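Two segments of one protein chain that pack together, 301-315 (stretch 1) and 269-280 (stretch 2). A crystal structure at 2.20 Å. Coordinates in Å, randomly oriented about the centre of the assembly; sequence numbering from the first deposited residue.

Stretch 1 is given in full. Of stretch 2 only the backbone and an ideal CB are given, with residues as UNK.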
# COMPACT_ATOMS: atom_id res chain seq x y z
N ASP A 301 28.34 -3.84 16.11
CA ASP A 301 27.25 -4.28 16.97
C ASP A 301 26.42 -3.12 17.51
O ASP A 301 25.76 -3.24 18.55
CB ASP A 301 27.76 -5.14 18.13
CG ASP A 301 27.13 -6.50 18.15
OD1 ASP A 301 25.99 -6.62 17.63
OD2 ASP A 301 27.75 -7.46 18.67
N GLN A 302 26.43 -2.00 16.80
CA GLN A 302 25.70 -0.81 17.18
C GLN A 302 24.27 -0.81 16.66
O GLN A 302 23.47 0.02 17.10
CB GLN A 302 26.43 0.43 16.67
CG GLN A 302 25.73 1.73 16.96
CD GLN A 302 26.54 2.92 16.50
OE1 GLN A 302 27.51 2.77 15.74
NE2 GLN A 302 26.17 4.11 16.96
N CYS A 303 23.94 -1.69 15.73
CA CYS A 303 22.57 -1.83 15.27
C CYS A 303 22.50 -3.07 14.39
O CYS A 303 23.52 -3.71 14.09
CB CYS A 303 22.11 -0.61 14.48
SG CYS A 303 22.96 -0.48 12.92
N GLN A 304 21.28 -3.42 14.00
CA GLN A 304 21.04 -4.45 13.01
C GLN A 304 20.30 -3.79 11.85
O GLN A 304 19.33 -3.06 12.07
CB GLN A 304 20.22 -5.59 13.61
CG GLN A 304 19.59 -6.50 12.56
CD GLN A 304 18.73 -7.58 13.17
OE1 GLN A 304 17.94 -7.32 14.09
NE2 GLN A 304 18.88 -8.82 12.67
N ILE A 305 20.77 -4.03 10.62
CA ILE A 305 20.17 -3.44 9.42
C ILE A 305 19.59 -4.55 8.56
O ILE A 305 20.31 -5.48 8.15
CB ILE A 305 21.19 -2.61 8.60
CG1 ILE A 305 21.85 -1.56 9.47
CG2 ILE A 305 20.49 -1.92 7.45
CD1 ILE A 305 20.89 -0.46 9.88
N ILE A 306 18.30 -4.45 8.26
CA ILE A 306 17.62 -5.37 7.38
C ILE A 306 17.06 -4.55 6.24
O ILE A 306 16.35 -3.57 6.47
CB ILE A 306 16.50 -6.12 8.11
CG1 ILE A 306 17.06 -6.95 9.27
CG2 ILE A 306 15.67 -6.97 7.13
CD1 ILE A 306 15.96 -7.56 10.13
N TYR A 307 17.38 -4.94 5.00
CA TYR A 307 16.90 -4.12 3.89
C TYR A 307 16.68 -4.94 2.63
O TYR A 307 17.31 -5.98 2.41
CB TYR A 307 17.87 -2.98 3.61
CG TYR A 307 19.28 -3.41 3.29
CD1 TYR A 307 19.63 -3.79 2.01
CD2 TYR A 307 20.26 -3.40 4.26
CE1 TYR A 307 20.91 -4.17 1.71
CE2 TYR A 307 21.54 -3.76 3.97
CZ TYR A 307 21.86 -4.15 2.69
OH TYR A 307 23.15 -4.52 2.39
N SER A 308 15.72 -4.48 1.83
CA SER A 308 15.61 -4.85 0.43
C SER A 308 16.48 -3.89 -0.39
O SER A 308 16.70 -2.74 -0.01
CB SER A 308 14.16 -4.81 -0.04
OG SER A 308 13.58 -3.51 0.09
N THR A 309 17.01 -4.39 -1.51
CA THR A 309 17.86 -3.58 -2.37
C THR A 309 17.81 -4.08 -3.80
O THR A 309 17.58 -5.26 -4.07
CB THR A 309 19.32 -3.57 -1.90
OG1 THR A 309 20.03 -2.53 -2.57
CG2 THR A 309 19.99 -4.89 -2.22
N HIS A 310 18.03 -3.14 -4.73
CA HIS A 310 18.25 -3.43 -6.14
C HIS A 310 19.66 -3.09 -6.58
O HIS A 310 19.97 -3.20 -7.77
CB HIS A 310 17.26 -2.65 -7.01
CG HIS A 310 15.89 -3.24 -7.04
ND1 HIS A 310 15.55 -4.28 -7.89
CD2 HIS A 310 14.77 -2.93 -6.35
CE1 HIS A 310 14.28 -4.59 -7.70
NE2 HIS A 310 13.78 -3.79 -6.78
N SER A 311 20.49 -2.65 -5.66
CA SER A 311 21.79 -2.08 -5.98
C SER A 311 22.88 -3.10 -5.73
O SER A 311 22.93 -3.67 -4.64
CB SER A 311 22.05 -0.84 -5.14
OG SER A 311 23.39 -0.40 -5.31
N PRO A 312 23.77 -3.35 -6.69
CA PRO A 312 24.94 -4.19 -6.39
C PRO A 312 25.90 -3.56 -5.38
O PRO A 312 26.86 -4.22 -4.96
CB PRO A 312 25.60 -4.39 -7.76
CG PRO A 312 25.12 -3.24 -8.59
CD PRO A 312 23.75 -2.88 -8.08
N ILE A 313 25.71 -2.31 -5.00
CA ILE A 313 26.61 -1.73 -4.02
C ILE A 313 26.23 -2.18 -2.62
O ILE A 313 27.10 -2.41 -1.79
CB ILE A 313 26.63 -0.20 -4.18
CG1 ILE A 313 27.35 0.16 -5.49
CG2 ILE A 313 27.29 0.46 -2.99
CD1 ILE A 313 26.80 1.43 -6.15
N PHE A 314 24.93 -2.39 -2.37
CA PHE A 314 24.44 -2.87 -1.08
C PHE A 314 24.33 -4.40 -0.99
O PHE A 314 24.01 -4.93 0.08
CB PHE A 314 23.07 -2.25 -0.78
CG PHE A 314 23.12 -0.79 -0.47
CD1 PHE A 314 23.09 0.16 -1.49
CD2 PHE A 314 23.20 -0.35 0.85
CE1 PHE A 314 23.15 1.51 -1.20
CE2 PHE A 314 23.25 1.00 1.15
CZ PHE A 314 23.22 1.94 0.13
N ALA A 315 24.58 -5.12 -2.07
CA ALA A 315 24.48 -6.58 -2.04
C ALA A 315 25.85 -7.11 -2.44
O ALA A 315 26.11 -7.35 -3.62
CB ALA A 315 23.36 -7.07 -2.93
N UNK A 269 23.84 2.49 20.79
CA UNK A 269 23.15 1.39 20.13
C UNK A 269 21.72 1.80 19.80
O UNK A 269 21.06 2.47 20.59
CB UNK A 269 23.16 0.14 21.01
N UNK A 270 21.25 1.41 18.62
CA UNK A 270 19.92 1.84 18.18
C UNK A 270 19.05 0.67 17.75
O UNK A 270 17.93 0.88 17.25
CB UNK A 270 20.04 2.84 17.03
N UNK A 271 19.52 -0.56 17.95
CA UNK A 271 18.67 -1.70 17.68
C UNK A 271 18.48 -1.99 16.20
O UNK A 271 19.42 -1.86 15.41
CB UNK A 271 17.30 -1.48 18.33
N UNK A 272 17.27 -2.37 15.82
CA UNK A 272 17.00 -2.93 14.50
C UNK A 272 16.35 -1.90 13.60
O UNK A 272 15.32 -1.31 13.96
CB UNK A 272 16.11 -4.17 14.61
N UNK A 273 16.92 -1.74 12.41
CA UNK A 273 16.46 -0.81 11.39
C UNK A 273 16.16 -1.60 10.13
O UNK A 273 16.97 -2.43 9.71
CB UNK A 273 17.49 0.28 11.12
N UNK A 274 15.01 -1.35 9.54
CA UNK A 274 14.62 -1.96 8.29
C UNK A 274 14.57 -0.86 7.25
O UNK A 274 13.99 0.21 7.50
CB UNK A 274 13.28 -2.69 8.41
N UNK A 275 15.21 -1.08 6.10
CA UNK A 275 15.24 -0.07 5.06
C UNK A 275 14.77 -0.68 3.76
O UNK A 275 15.26 -1.72 3.32
CB UNK A 275 16.64 0.52 4.91
N UNK A 276 13.77 -0.05 3.17
CA UNK A 276 13.30 -0.35 1.83
C UNK A 276 14.19 0.41 0.85
O UNK A 276 14.10 1.64 0.77
CB UNK A 276 11.83 0.02 1.66
N UNK A 277 15.11 -0.31 0.15
CA UNK A 277 15.97 0.26 -0.89
C UNK A 277 16.95 1.36 -0.49
O UNK A 277 16.94 2.45 -1.07
CB UNK A 277 15.07 0.82 -1.99
N UNK A 278 17.82 1.10 0.49
CA UNK A 278 18.73 2.16 0.94
C UNK A 278 19.40 2.98 -0.13
O UNK A 278 19.89 4.08 0.16
CB UNK A 278 19.83 1.54 1.81
N UNK A 279 19.42 2.49 -1.37
CA UNK A 279 20.12 3.20 -2.42
C UNK A 279 19.35 4.38 -2.94
O UNK A 279 19.95 5.25 -3.57
CB UNK A 279 20.44 2.25 -3.58
N UNK A 280 18.04 4.45 -2.71
CA UNK A 280 17.23 5.23 -3.63
C UNK A 280 17.56 6.71 -3.54
O UNK A 280 17.70 7.28 -2.45
CB UNK A 280 15.74 5.01 -3.35

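Position 269 starts beside the chain of stretch 1 as it enters the strand. Its CB points sideways, 3.9 Å from Gln302 O, and its neighbours there are carbonyls, so a long, flexible or polar side chain would suit. It is Lys269, whose CE lies 3.1 Å from Asp301 O.

At 270 the amide donates to Gln302 O (N to O, 3.0 Å), and CB points sideways, 4.8 Å from Cys303 CB. A branched or medium apolar residue could cover that cysteine; Ile270 does, CG1 to Cys303 CB 3.5 Å.

Position 271 has phi 74° and psi -141°, and an ideal CB would point away from stretch 1. Positive phi favours glycine, and Gly271 is found; its O accepts from Gln304 N at 2.8 Å.

From 272 to 276 the backbone pairs in parallel with 304-308, so side chains alternate between faces. At 272 the ideal CB is 3.7 Å from Gln304 OE1, an acceptor that invites a short donor: serine, threonine or perhaps asparagine. Thr272 donates from OG1 to that OE1 at 2.7 Å.

Position 273 shares its face with Ile305, whose CD1 is 3.7 Å from the ideal CB. Valine, isoleucine or another beta-favouring apolar residue would fit; Val273 meets that CD1 through its own CB, also at 3.7 Å. Position 274 returns to the face of Ile306, where similar choices apply. Ile274 sets CG1 4.0 Å from Ile306 CB.

At 275 the ideal CB lies 3.9 Å from Tyr307 CB, with Ile305 further along the same face, so a longer aliphatic is attractive. Ile275 reaches back, CD1 to Ile305 CG2 4.3 Å. Position 276 sits near Ser308 OG, and small or polar choices seem plausible; Glu276 extends its carboxylate to a partner elsewhere in the structure.

Position 277 has phi 62° and psi 56°, which suits glycine, asparagine or aspartate, and its CB points away. Glu277 nevertheless bends its end back, and OE2 accepts from Ser308 OG at 3.3 Å.

At 278 CB points toward two aromatic rings, 3.5 Å from Phe314 CE2; phi of -44° permits proline, though a compact aliphatic would also fill the space. Pro278 puts CG over one face of each ring, 3.8 Å from the Phe314 centroid and 4.2 Å from that of Tyr307.

Position 279 points sideways, but Thr309 OG1 and the His310 amide offer two donors, calling for a carboxylate with reach. Glu279 accepts from Thr309 OG1 at OE1 (2.9 Å) and from His310 N at OE2 (2.8 Å).

Position 280 is unconstrained by stretch 1; Met280 makes no contact there.

Stretch 2 269-280: KIGTVIIEEPEM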
# COMPACT_ATOMS: atom_id res chain seq x y z
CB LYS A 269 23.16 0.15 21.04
CG LYS A 269 24.57 -0.35 21.41
CD LYS A 269 24.53 -1.81 21.87
CE LYS A 269 25.83 -2.55 21.54
NZ LYS A 269 26.91 -2.23 22.52
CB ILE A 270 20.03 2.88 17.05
CG1 ILE A 270 20.74 2.30 15.84
CG2 ILE A 270 20.77 4.12 17.55
CD1 ILE A 270 20.75 3.22 14.65
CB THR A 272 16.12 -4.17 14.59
OG1 THR A 272 16.81 -5.19 15.33
CG2 THR A 272 15.80 -4.69 13.17
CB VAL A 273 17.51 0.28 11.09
CG1 VAL A 273 16.96 1.29 10.11
CG2 VAL A 273 17.97 0.96 12.37
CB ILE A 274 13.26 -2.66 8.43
CG1 ILE A 274 13.41 -3.87 9.37
CG2 ILE A 274 12.72 -3.04 7.07
CD1 ILE A 274 12.13 -4.64 9.59
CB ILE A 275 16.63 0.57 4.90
CG1 ILE A 275 17.09 1.11 6.24
CG2 ILE A 275 16.55 1.74 3.91
CD1 ILE A 275 18.48 1.66 6.24
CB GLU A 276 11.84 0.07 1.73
CG GLU A 276 11.02 -0.60 0.70
CD GLU A 276 9.61 -0.02 0.68
OE1 GLU A 276 8.65 -0.82 0.72
OE2 GLU A 276 9.49 1.23 0.65
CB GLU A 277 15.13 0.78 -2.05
CG GLU A 277 15.01 -0.22 -3.13
CD GLU A 277 13.66 -0.86 -3.16
OE1 GLU A 277 12.70 -0.13 -3.47
OE2 GLU A 277 13.58 -2.08 -2.87
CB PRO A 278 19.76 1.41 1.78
CG PRO A 278 19.71 -0.02 1.26
CD PRO A 278 18.34 -0.26 0.78
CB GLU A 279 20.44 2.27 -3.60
CG GLU A 279 19.18 1.74 -4.33
CD GLU A 279 18.66 0.41 -3.74
OE1 GLU A 279 18.97 0.12 -2.56
OE2 GLU A 279 17.97 -0.35 -4.47
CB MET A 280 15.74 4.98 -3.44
CG MET A 280 15.09 4.83 -4.82
SD MET A 280 13.43 4.16 -5.01
CE MET A 280 13.47 3.57 -6.70
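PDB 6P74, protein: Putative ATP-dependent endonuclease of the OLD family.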